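Local coordinates for protein zinc chaperone AztD (Citrobacter koseri, PDB 6CMK) that acts as a periplasmic zinc chaperone, binding zinc ions and handing one directly to the solute-binding protein AztC of the AztABCD zinc transport system, at residues B[33-37]-B[356-360]; B[68-72]-B[394-398]; B[73-78]-B[149-153]; B[103-107]-B[400-405]. All coordinates share one frame; numbering follows the deposited sequence.

In the fold
Eight antiparallel sheets form the blades of a beta propeller, and three of the four contacts gather where the ring closes. Strand 392-403 is the edge strand of the blade whose other strands (32-42, 47-52, 58-63) come from the N-terminus, a Velcro-type closure. Contact 1 joins that blade to the preceding one, contact 2 to the following one, and contact 4 uses the end of the same strand, which carries His405 to the zinc site whose ion is handed on; chain ends and metal site are thus tied together. Contacts 2 and 4 are centred about 24 Å apart. Contact 3, nested along the chain inside contacts 1 and 2, lies one interface further on, between second and third blades.

Contact 1 of 4, residues B[33-37]-B[356-360]; sequences VTAWR and AVADN
At the seam between the closing blade of the propeller and the blade before it, Trp36 of strand 32-42 lays one face of its indole over the turn that follows strand 355-358. Asp359 N sits 3.2 Å above the indole plane, over its centre, and Ala358 C lies on the same face nearer the rim. The CB of Asp359 meets the five-membered ring in a CH-pi contact, 3.6 Å from its centroid and 18° off the normal, which establishes a face rather than an edge approach. The methyl CB of Ala358 packs at 3.5 Å from Trp36 CE3, toward the benzo side.

Asp359 takes a positive phi of 56°, with backbone angles near those of the first central residue of a type II' turn, and thus leads strand 355-358 into strand 361-366 of the same blade. The Ala358-Asp359 peptide stands steeply on the indole, its nitrogen end down on the ring and its carbonyl oxygen pointing away. The CG of Asp359 stands anti to the backbone N, at chi1 -159°, which takes the carboxylate along the pyrrole side toward NE1. There a water in the indole plane accepts from Trp36 NE1 at 2.8 Å and donates to Asp359 OD1 at 3.1 Å, so the buried indole N-H is satisfied. Thr34 CG2 reaches Asp359 OD2 at 4.1 Å, a marginal contact. In the crystal assembly His347 of a second subunit packs on Thr34 and Asp359, and Gly346 of that subunit on Trp36.

Contact 2 of 4, residues B[68-72]-B[394-398]; sequences ANLSR and NIVAV
With chi1 at 59°, Arg72 has its CG between the backbone N and the carbonyl carbon, and a bend at chi3 then swings the guanidinium over Val398 and within bonding distance of Ala397 O. The two strands involved, 69-72 and 392-403, are the inner-edge strands of neighbouring propeller blades. Their short segments run nearly parallel, 6.4 Å apart at closest approach, and side chains rather than backbone bonds fill the gap.

Arg72 NH1 donates to Ala397 O at 3.1 Å; the donor lies in the carbonyl plane, on a lone pair, while the oxygen is tilted somewhat from the guanidinium plane. Val398 CG1 supports one face of that group, 3.6 Å above its plane. Arg72 NH2 binds Glu74 O, which further fixes the rotation of the guanidinium.

At the other end Asn69 ND2 donates to Asn394 OD1 at 2.8 Å. The two amides are almost perpendicular, 80° apart, and ND2 approaches from above the carbonyl plane, 36° out of it, rather than along a lone pair. Ala68 O is also close to Asn394 OD1, at 3.1 Å; both are acceptors, and the amide hydrogen from Asn69 probably offsets their repulsion.

Between these polar ends Leu70 CB meets Val396 CG1 at 4.1 Å, and Leu70 CD1 touches Asn394 O at 3.8 Å.

Contact 3 of 4, residues B[73-78]-B[149-153]; sequences SESGAT and ESAVL
Hydroxyls meet the Glu149 carboxylate close to its edge, Ser73 OG and Thr78 OG1 displaced to one side of its plane and Ser75 OG to the other. The acid projects from the first turn of helix 149-153, in the third propeller blade, into the 73-78 loop that joins the two innermost strands of the second blade, 69-72 and 78-83.

Ser73 OG donates to Glu149 OE2 at 2.7 Å on its syn side, and Thr78 OG1 donates to Glu149 OE2 at 2.8 Å on its anti side. Each donor is 28° out of the carboxylate plane, so two firm bonds clamp one oxygen. Ser75 OG adds a weak interaction, 2.9 Å from OE1 and 3.0 Å from OE2 of Glu149. A water bridges Ser75 N to Glu149 OE1. Two firm donors, a weak third and a water would be expected to favour the charged form of this buried acid.

Glu149 reaches the loop because its CG is anti to the backbone N, chi1 -178°, with the chain extended beyond. Within the loop Ser75 forms an ST turn, its OG accepting from Ala77 N at 3.0 Å and 162°.

Helix residue Leu153 adds the apolar part of the interface. Its CD1 rests against Ala77 CB at 3.8 Å, and its CD2 against Thr78 CG2 at 3.6 Å.

Contact 4 of 4, residues B[103-107]-B[400-405]; sequences DHADI and GSGKVH. With ZN (zinc ion), chain I.
Asp106 OD1 is gripped by a zinc ion at 2.2 Å and approached by His405 NE2 at 3.1 Å. Asp106, His104, His405 and His101 make up the second high-affinity zinc site, the one whose ion is passed to AztC; it lies where the end of the Velcro strand 392-403 of the propeller crosses strand 105-109 of the next blade.

Asp106 CG lies anti to its own carbonyl carbon, which turns the carboxylate toward the metal and His405. The His405 ring stands steeply to that carboxylate, 66° between planes, with NE2 38° out of the carboxylate plane. The approach to OD1 fits an N-H donor, yet His405 is a ligand of this site and its NE2 is 2.9 Å from the zinc, long for a bond; the two roles exclude each other at any one moment. In the crystal assembly His169 of a second subunit stacks on His405.

Beneath the metal, strand segments 105-107 and 400-403 run at 102° to each other and are joined by a single bridge, Asp106 with Lys403. Lys403 N donates to Ala105 O at 2.8 Å, and Ile107 N donates to Lys403 O at 3.1 Å. These bonds flank Asp106 and anchor a first-shell ligand to the C-terminal strand. Gly402, lacking a side chain, lets its CA come to 3.4 Å from Ala105 O.

Ile107 packs against the C-terminal strand: its CG2 lies 3.5 Å from Gly402 O and 3.8 Å from Val404 CG2.

Contact 1 of 4, residues B[33-37]-B[356-360]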
loop_
_atom_site.group_PDB
_atom_site.type_symbol
_atom_site.label_atom_id
_atom_site.label_comp_id
_atom_site.label_asym_id
_atom_site.label_seq_id
_atom_site.Cartn_x
_atom_site.Cartn_y
_atom_site.Cartn_z
ATOM N N VAL B 33 14.947 9.726 0.929
ATOM C CA VAL B 33 14.612 10.761 -0.040
ATOM C C VAL B 33 13.105 10.929 -0.103
ATOM O O VAL B 33 12.368 9.948 -0.250
ATOM C CB VAL B 33 15.171 10.442 -1.435
ATOM C CG1 VAL B 33 14.761 11.532 -2.421
ATOM C CG2 VAL B 33 16.680 10.321 -1.359
ATOM N N THR B 34 12.667 12.180 -0.008
ATOM C CA THR B 34 11.278 12.582 -0.180
ATOM C C THR B 34 11.150 13.265 -1.531
ATOM O O THR B 34 11.955 14.138 -1.868
ATOM C CB THR B 34 10.836 13.542 0.931
ATOM O OG1 THR B 34 10.899 12.883 2.203
ATOM C CG2 THR B 34 9.414 14.030 0.697
ATOM N N ALA B 35 10.147 12.873 -2.308
ATOM C CA ALA B 35 9.983 13.493 -3.616
ATOM C C ALA B 35 8.512 13.511 -3.979
ATOM O O ALA B 35 7.837 12.477 -3.905
ATOM C CB ALA B 35 10.790 12.758 -4.694
ATOM N N TRP B 36 8.024 14.691 -4.359
ATOM C CA TRP B 36 6.658 14.866 -4.829
ATOM C C TRP B 36 6.664 15.805 -6.027
ATOM O O TRP B 36 7.436 16.767 -6.067
ATOM C CB TRP B 36 5.743 15.449 -3.753
ATOM C CG TRP B 36 5.493 14.568 -2.548
ATOM C CD1 TRP B 36 6.358 14.317 -1.527
ATOM C CD2 TRP B 36 4.285 13.877 -2.229
ATOM N NE1 TRP B 36 5.771 13.502 -0.589
ATOM C CE2 TRP B 36 4.496 13.212 -1.000
ATOM C CE3 TRP B 36 3.051 13.742 -2.859
ATOM C CZ2 TRP B 36 3.517 12.440 -0.399
ATOM C CZ3 TRP B 36 2.081 12.971 -2.254
ATOM C CH2 TRP B 36 2.324 12.329 -1.039
ATOM N N ARG B 37 5.782 15.535 -6.988
ATOM C CA ARG B 37 5.729 16.299 -8.225
ATOM C C ARG B 37 4.296 16.663 -8.563
ATOM O O ARG B 37 3.376 15.867 -8.356
ATOM C CB ARG B 37 6.362 15.508 -9.364
ATOM C CG ARG B 37 7.857 15.428 -9.202
ATOM C CD ARG B 37 8.505 14.464 -10.156
ATOM N NE ARG B 37 9.934 14.402 -9.893
ATOM C CZ ARG B 37 10.806 13.725 -10.623
ATOM N NH1 ARG B 37 10.399 13.032 -11.672
ATOM N NH2 ARG B 37 12.092 13.743 -10.298
ATOM N N ALA B 356 -4.909 20.162 -5.489
ATOM C CA ALA B 356 -4.142 18.929 -5.323
ATOM C C ALA B 356 -3.496 18.909 -3.943
ATOM O O ALA B 356 -3.355 19.938 -3.288
ATOM C CB ALA B 356 -3.052 18.767 -6.394
ATOM N N VAL B 357 -3.089 17.715 -3.508
ATOM C CA VAL B 357 -2.411 17.543 -2.224
ATOM C C VAL B 357 -1.112 16.781 -2.451
ATOM O O VAL B 357 -1.110 15.748 -3.124
ATOM C CB VAL B 357 -3.286 16.789 -1.204
ATOM C CG1 VAL B 357 -2.576 16.734 0.151
ATOM C CG2 VAL B 357 -4.648 17.446 -1.056
ATOM N N ALA B 358 -0.018 17.280 -1.873
ATOM C CA ALA B 358 1.269 16.597 -1.910
ATOM C C ALA B 358 1.947 16.774 -0.562
ATOM O O ALA B 358 2.080 17.903 -0.080
ATOM C CB ALA B 358 2.179 17.136 -3.019
ATOM N N ASP B 359 2.376 15.659 0.034
ATOM C CA ASP B 359 3.103 15.652 1.309
ATOM C C ASP B 359 2.243 16.390 2.333
ATOM O O ASP B 359 1.094 15.983 2.561
ATOM C CB ASP B 359 4.506 16.228 1.087
ATOM C CG ASP B 359 5.489 15.808 2.160
ATOM O OD1 ASP B 359 5.221 14.808 2.860
ATOM O OD2 ASP B 359 6.529 16.479 2.307
ATOM N N ASN B 360 2.732 17.457 2.951
ATOM C CA ASN B 360 1.966 18.174 3.963
ATOM C C ASN B 360 1.481 19.525 3.449
ATOM O O ASN B 360 1.312 20.471 4.221
ATOM C CB ASN B 360 2.810 18.333 5.222
ATOM C CG ASN B 360 3.197 16.991 5.821
ATOM O OD1 ASN B 360 2.470 15.998 5.678
ATOM N ND2 ASN B 360 4.350 16.947 6.483
HETATM O O HOH W 1 6.663 12.315 1.809
#

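Contact 2 of 4, residues B[68-72]-B[394-398]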
loop_
_atom_site.group_PDB
_atom_site.type_symbol
_atom_site.label_atom_id
_atom_site.label_comp_id
_atom_site.label_asym_id
_atom_site.label_seq_id
_atom_site.Cartn_x
_atom_site.Cartn_y
_atom_site.Cartn_z
ATOM N N ALA B 68 -5.503 19.459 -21.872
ATOM C CA ALA B 68 -5.653 18.152 -21.255
ATOM C C ALA B 68 -6.374 18.220 -19.919
ATOM O O ALA B 68 -6.286 19.211 -19.188
ATOM C CB ALA B 68 -4.285 17.488 -21.023
ATOM N N ASN B 69 -7.086 17.135 -19.617
ATOM C CA ASN B 69 -7.463 16.756 -18.267
ATOM C C ASN B 69 -6.459 15.710 -17.789
ATOM O O ASN B 69 -5.915 14.948 -18.587
ATOM C CB ASN B 69 -8.892 16.194 -18.223
ATOM C CG ASN B 69 -9.956 17.222 -18.618
ATOM O OD1 ASN B 69 -11.029 16.853 -19.101
ATOM N ND2 ASN B 69 -9.667 18.506 -18.419
ATOM N N LEU B 70 -6.187 15.686 -16.489
ATOM C CA LEU B 70 -5.100 14.867 -15.970
ATOM C C LEU B 70 -5.605 13.840 -14.973
ATOM O O LEU B 70 -6.474 14.132 -14.143
ATOM C CB LEU B 70 -4.016 15.733 -15.299
ATOM C CG LEU B 70 -3.293 16.726 -16.210
ATOM C CD1 LEU B 70 -2.343 17.602 -15.421
ATOM C CD2 LEU B 70 -2.528 16.000 -17.291
ATOM N N SER B 71 -5.029 12.638 -15.052
ATOM C CA SER B 71 -5.272 11.580 -14.086
ATOM C C SER B 71 -3.952 10.905 -13.748
ATOM O O SER B 71 -3.082 10.741 -14.609
ATOM C CB SER B 71 -6.254 10.524 -14.615
ATOM O OG SER B 71 -7.556 11.047 -14.792
ATOM N N ARG B 72 -3.818 10.490 -12.492
ATOM C CA ARG B 72 -2.667 9.716 -12.059
ATOM C C ARG B 72 -3.071 8.270 -11.833
ATOM O O ARG B 72 -4.226 7.964 -11.539
ATOM C CB ARG B 72 -2.055 10.269 -10.764
ATOM C CG ARG B 72 -3.003 10.305 -9.573
ATOM C CD ARG B 72 -2.248 10.422 -8.251
ATOM N NE ARG B 72 -1.633 9.153 -7.852
ATOM C CZ ARG B 72 -0.852 9.012 -6.783
ATOM N NH1 ARG B 72 -0.576 10.054 -6.010
ATOM N NH2 ARG B 72 -0.349 7.826 -6.475
ATOM N N ASN B 394 -5.935 22.216 -14.565
ATOM C CA ASN B 394 -6.003 20.895 -13.952
ATOM C C ASN B 394 -4.672 20.512 -13.316
ATOM O O ASN B 394 -3.599 20.815 -13.838
ATOM C CB ASN B 394 -6.387 19.836 -14.986
ATOM C CG ASN B 394 -7.789 20.024 -15.521
ATOM O OD1 ASN B 394 -8.020 19.989 -16.737
ATOM N ND2 ASN B 394 -8.733 20.232 -14.625
ATOM N N ILE B 395 -4.746 19.812 -12.188
ATOM C CA ILE B 395 -3.542 19.502 -11.432
ATOM C C ILE B 395 -3.702 18.146 -10.753
ATOM O O ILE B 395 -4.763 17.814 -10.214
ATOM C CB ILE B 395 -3.232 20.634 -10.420
ATOM C CG1 ILE B 395 -1.960 20.326 -9.630
ATOM C CG2 ILE B 395 -4.407 20.862 -9.471
ATOM C CD1 ILE B 395 -1.469 21.522 -8.825
ATOM N N VAL B 396 -2.637 17.347 -10.807
ATOM C CA VAL B 396 -2.528 16.132 -10.006
ATOM C C VAL B 396 -1.125 16.086 -9.418
ATOM O O VAL B 396 -0.200 16.740 -9.902
ATOM C CB VAL B 396 -2.828 14.835 -10.796
ATOM C CG1 VAL B 396 -4.279 14.830 -11.290
ATOM C CG2 VAL B 396 -1.839 14.646 -11.951
ATOM N N ALA B 397 -0.980 15.308 -8.346
ATOM C CA ALA B 397 0.275 15.198 -7.611
ATOM C C ALA B 397 0.580 13.737 -7.310
ATOM O O ALA B 397 -0.326 12.964 -6.999
ATOM C CB ALA B 397 0.216 15.963 -6.285
ATOM N N VAL B 398 1.859 13.374 -7.374
ATOM C CA VAL B 398 2.315 12.049 -6.958
ATOM C C VAL B 398 3.534 12.211 -6.059
ATOM O O VAL B 398 4.186 13.257 -6.036
ATOM C CB VAL B 398 2.672 11.128 -8.153
ATOM C CG1 VAL B 398 1.484 10.967 -9.093
ATOM C CG2 VAL B 398 3.910 11.633 -8.904
#

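Contact 3 of 4, residues B[73-78]-B[149-153]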
loop_
_atom_site.group_PDB
_atom_site.type_symbol
_atom_site.label_atom_id
_atom_site.label_comp_id
_atom_site.label_asym_id
_atom_site.label_seq_id
_atom_site.Cartn_x
_atom_site.Cartn_y
_atom_site.Cartn_z
ATOM N N SER B 73 -2.089 7.384 -11.956
ATOM C CA SER B 73 -2.276 5.996 -11.576
ATOM C C SER B 73 -2.190 5.856 -10.063
ATOM O O SER B 73 -1.652 6.719 -9.366
ATOM C CB SER B 73 -1.218 5.107 -12.216
ATOM O OG SER B 73 0.048 5.382 -11.645
ATOM N N GLU B 74 -2.724 4.746 -9.560
ATOM C CA GLU B 74 -2.607 4.463 -8.130
ATOM C C GLU B 74 -1.148 4.372 -7.697
ATOM O O GLU B 74 -0.777 4.894 -6.636
ATOM C CB GLU B 74 -3.357 3.175 -7.790
ATOM C CG GLU B 74 -4.861 3.316 -7.883
ATOM C CD GLU B 74 -5.624 2.135 -7.333
ATOM O OE1 GLU B 74 -5.125 0.987 -7.422
ATOM O OE2 GLU B 74 -6.739 2.367 -6.811
ATOM N N SER B 75 -0.305 3.706 -8.493
ATOM C CA SER B 75 1.109 3.601 -8.158
ATOM C C SER B 75 1.799 4.951 -8.189
ATOM O O SER B 75 2.879 5.090 -7.603
ATOM C CB SER B 75 1.832 2.669 -9.131
ATOM O OG SER B 75 2.069 3.315 -10.373
ATOM N N GLY B 76 1.221 5.924 -8.903
ATOM C CA GLY B 76 1.840 7.205 -9.148
ATOM C C GLY B 76 2.929 7.209 -10.197
ATOM O O GLY B 76 3.553 8.254 -10.412
ATOM N N ALA B 77 3.187 6.082 -10.860
ATOM C CA ALA B 77 4.279 6.043 -11.818
ATOM C C ALA B 77 3.888 6.637 -13.165
ATOM O O ALA B 77 4.775 7.005 -13.941
ATOM C CB ALA B 77 4.774 4.607 -12.009
ATOM N N THR B 78 2.592 6.750 -13.464
ATOM C CA THR B 78 2.153 7.291 -14.744
ATOM C C THR B 78 1.090 8.354 -14.535
ATOM O O THR B 78 0.282 8.271 -13.604
ATOM C CB THR B 78 1.608 6.196 -15.667
ATOM O OG1 THR B 78 0.506 5.532 -15.046
ATOM C CG2 THR B 78 2.699 5.188 -15.992
ATOM N N GLU B 149 -0.659 -0.772 -16.869
ATOM C CA GLU B 149 0.401 0.187 -16.564
ATOM C C GLU B 149 1.793 -0.414 -16.711
ATOM O O GLU B 149 2.727 0.279 -17.132
ATOM C CB GLU B 149 0.239 0.725 -15.136
ATOM C CG GLU B 149 1.300 1.771 -14.778
ATOM C CD GLU B 149 1.156 2.347 -13.375
ATOM O OE1 GLU B 149 0.917 1.566 -12.433
ATOM O OE2 GLU B 149 1.305 3.586 -13.213
ATOM N N SER B 150 1.972 -1.678 -16.324
ATOM C CA SER B 150 3.296 -2.281 -16.420
ATOM C C SER B 150 3.769 -2.306 -17.866
ATOM O O SER B 150 4.913 -1.942 -18.166
ATOM C CB SER B 150 3.276 -3.685 -15.818
ATOM O OG SER B 150 4.513 -4.346 -16.031
ATOM N N ALA B 151 2.881 -2.693 -18.782
ATOM C CA ALA B 151 3.215 -2.658 -20.203
ATOM C C ALA B 151 3.511 -1.237 -20.668
ATOM O O ALA B 151 4.498 -0.993 -21.372
ATOM C CB ALA B 151 2.070 -3.261 -21.013
ATOM N N VAL B 152 2.674 -0.279 -20.268
ATOM C CA VAL B 152 2.863 1.107 -20.686
ATOM C C VAL B 152 4.250 1.603 -20.289
ATOM O O VAL B 152 4.958 2.232 -21.083
ATOM C CB VAL B 152 1.759 1.991 -20.083
ATOM C CG1 VAL B 152 1.986 3.466 -20.424
ATOM C CG2 VAL B 152 0.404 1.498 -20.550
ATOM N N LEU B 153 4.651 1.343 -19.045
ATOM C CA LEU B 153 5.938 1.843 -18.570
ATOM C C LEU B 153 7.106 1.220 -19.317
ATOM O O LEU B 153 8.163 1.854 -19.432
ATOM C CB LEU B 153 6.088 1.582 -17.071
ATOM C CG LEU B 153 5.317 2.555 -16.193
ATOM C CD1 LEU B 153 5.185 1.987 -14.787
ATOM C CD2 LEU B 153 6.033 3.898 -16.209
HETATM O O HOH W 2 -1.088 1.763 -10.523
#

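Contact 4 of 4, residues B[103-107]-B[400-405]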
loop_
_atom_site.group_PDB
_atom_site.type_symbol
_atom_site.label_atom_id
_atom_site.label_comp_id
_atom_site.label_asym_id
_atom_site.label_seq_id
_atom_site.Cartn_x
_atom_site.Cartn_y
_atom_site.Cartn_z
ATOM N N ASP B 103 8.915 -3.574 5.951
ATOM C CA ASP B 103 9.237 -2.604 6.990
ATOM C C ASP B 103 9.773 -1.299 6.421
ATOM O O ASP B 103 9.892 -0.319 7.167
ATOM C CB ASP B 103 10.255 -3.194 7.970
ATOM C CG ASP B 103 11.611 -3.431 7.337
ATOM O OD1 ASP B 103 12.431 -2.491 7.318
ATOM O OD2 ASP B 103 11.858 -4.560 6.863
ATOM N N HIS B 104 10.090 -1.260 5.129
ATOM C CA HIS B 104 10.593 -0.054 4.495
ATOM C C HIS B 104 10.119 -0.031 3.051
ATOM O O HIS B 104 9.593 -1.017 2.530
ATOM C CB HIS B 104 12.121 0.018 4.560
ATOM C CG HIS B 104 12.805 -1.170 3.957
ATOM N ND1 HIS B 104 12.774 -2.419 4.537
ATOM C CD2 HIS B 104 13.534 -1.299 2.823
ATOM C CE1 HIS B 104 13.455 -3.267 3.789
ATOM N NE2 HIS B 104 13.928 -2.613 2.743
ATOM N N ALA B 105 10.304 1.121 2.411
ATOM C CA ALA B 105 10.031 1.287 0.996
ATOM C C ALA B 105 11.269 1.881 0.346
ATOM O O ALA B 105 12.017 2.634 0.982
ATOM C CB ALA B 105 8.816 2.196 0.743
ATOM N N ASP B 106 11.499 1.503 -0.907
ATOM C CA ASP B 106 12.518 2.103 -1.749
ATOM C C ASP B 106 11.847 3.087 -2.694
ATOM O O ASP B 106 10.728 2.854 -3.149
ATOM C CB ASP B 106 13.252 1.052 -2.576
ATOM C CG ASP B 106 14.122 0.147 -1.738
ATOM O OD1 ASP B 106 14.123 0.297 -0.499
ATOM O OD2 ASP B 106 14.801 -0.716 -2.334
ATOM N N ILE B 107 12.540 4.179 -2.999
ATOM C CA ILE B 107 12.043 5.172 -3.953
ATOM C C ILE B 107 13.015 5.258 -5.126
ATOM O O ILE B 107 14.228 5.417 -4.934
ATOM C CB ILE B 107 11.825 6.551 -3.294
ATOM C CG1 ILE B 107 11.153 7.513 -4.282
ATOM C CG2 ILE B 107 13.131 7.140 -2.765
ATOM C CD1 ILE B 107 10.790 8.880 -3.677
ATOM N N GLY B 400 5.989 10.650 -2.425
ATOM C CA GLY B 400 6.145 10.000 -1.125
ATOM C C GLY B 400 7.612 10.032 -0.718
ATOM O O GLY B 400 8.354 10.921 -1.113
ATOM N N SER B 401 8.031 9.029 0.049
ATOM C CA SER B 401 9.442 8.966 0.408
ATOM C C SER B 401 9.878 7.511 0.510
ATOM O O SER B 401 9.062 6.602 0.661
ATOM C CB SER B 401 9.729 9.717 1.718
ATOM O OG SER B 401 9.321 8.969 2.851
ATOM N N GLY B 402 11.181 7.301 0.394
ATOM C CA GLY B 402 11.706 5.954 0.485
ATOM C C GLY B 402 13.203 5.985 0.668
ATOM O O GLY B 402 13.834 7.042 0.669
ATOM N N LYS B 403 13.771 4.794 0.812
ATOM C CA LYS B 403 15.214 4.669 0.888
ATOM C C LYS B 403 15.836 4.639 -0.498
ATOM O O LYS B 403 15.224 4.210 -1.479
ATOM C CB LYS B 403 15.615 3.405 1.648
ATOM C CG LYS B 403 15.206 3.435 3.099
ATOM C CD LYS B 403 15.802 2.281 3.879
ATOM C CE LYS B 403 16.020 2.676 5.329
ATOM N NZ LYS B 403 16.547 1.563 6.160
ATOM N N VAL B 404 17.071 5.115 -0.558
ATOM C CA VAL B 404 17.940 4.965 -1.715
ATOM C C VAL B 404 19.219 4.315 -1.207
ATOM O O VAL B 404 19.883 4.858 -0.317
ATOM C CB VAL B 404 18.229 6.315 -2.393
ATOM C CG1 VAL B 404 19.173 6.139 -3.573
ATOM C CG2 VAL B 404 16.922 6.950 -2.843
ATOM N N HIS B 405 19.541 3.141 -1.736
ATOM C CA HIS B 405 20.666 2.372 -1.215
ATOM C C HIS B 405 21.969 2.758 -1.908
ATOM O O HIS B 405 23.048 2.634 -1.323
ATOM C CB HIS B 405 20.404 0.868 -1.365
ATOM C CG HIS B 405 19.152 0.402 -0.692
ATOM N ND1 HIS B 405 19.081 0.147 0.662
ATOM C CD2 HIS B 405 17.918 0.141 -1.187
ATOM C CE1 HIS B 405 17.857 -0.249 0.971
ATOM N NE2 HIS B 405 17.133 -0.261 -0.132
HETATM ZN ZN ZN I . 14.636 -1.679 0.318
HETATM O O HOH W 3 15.788 3.280 -4.335
#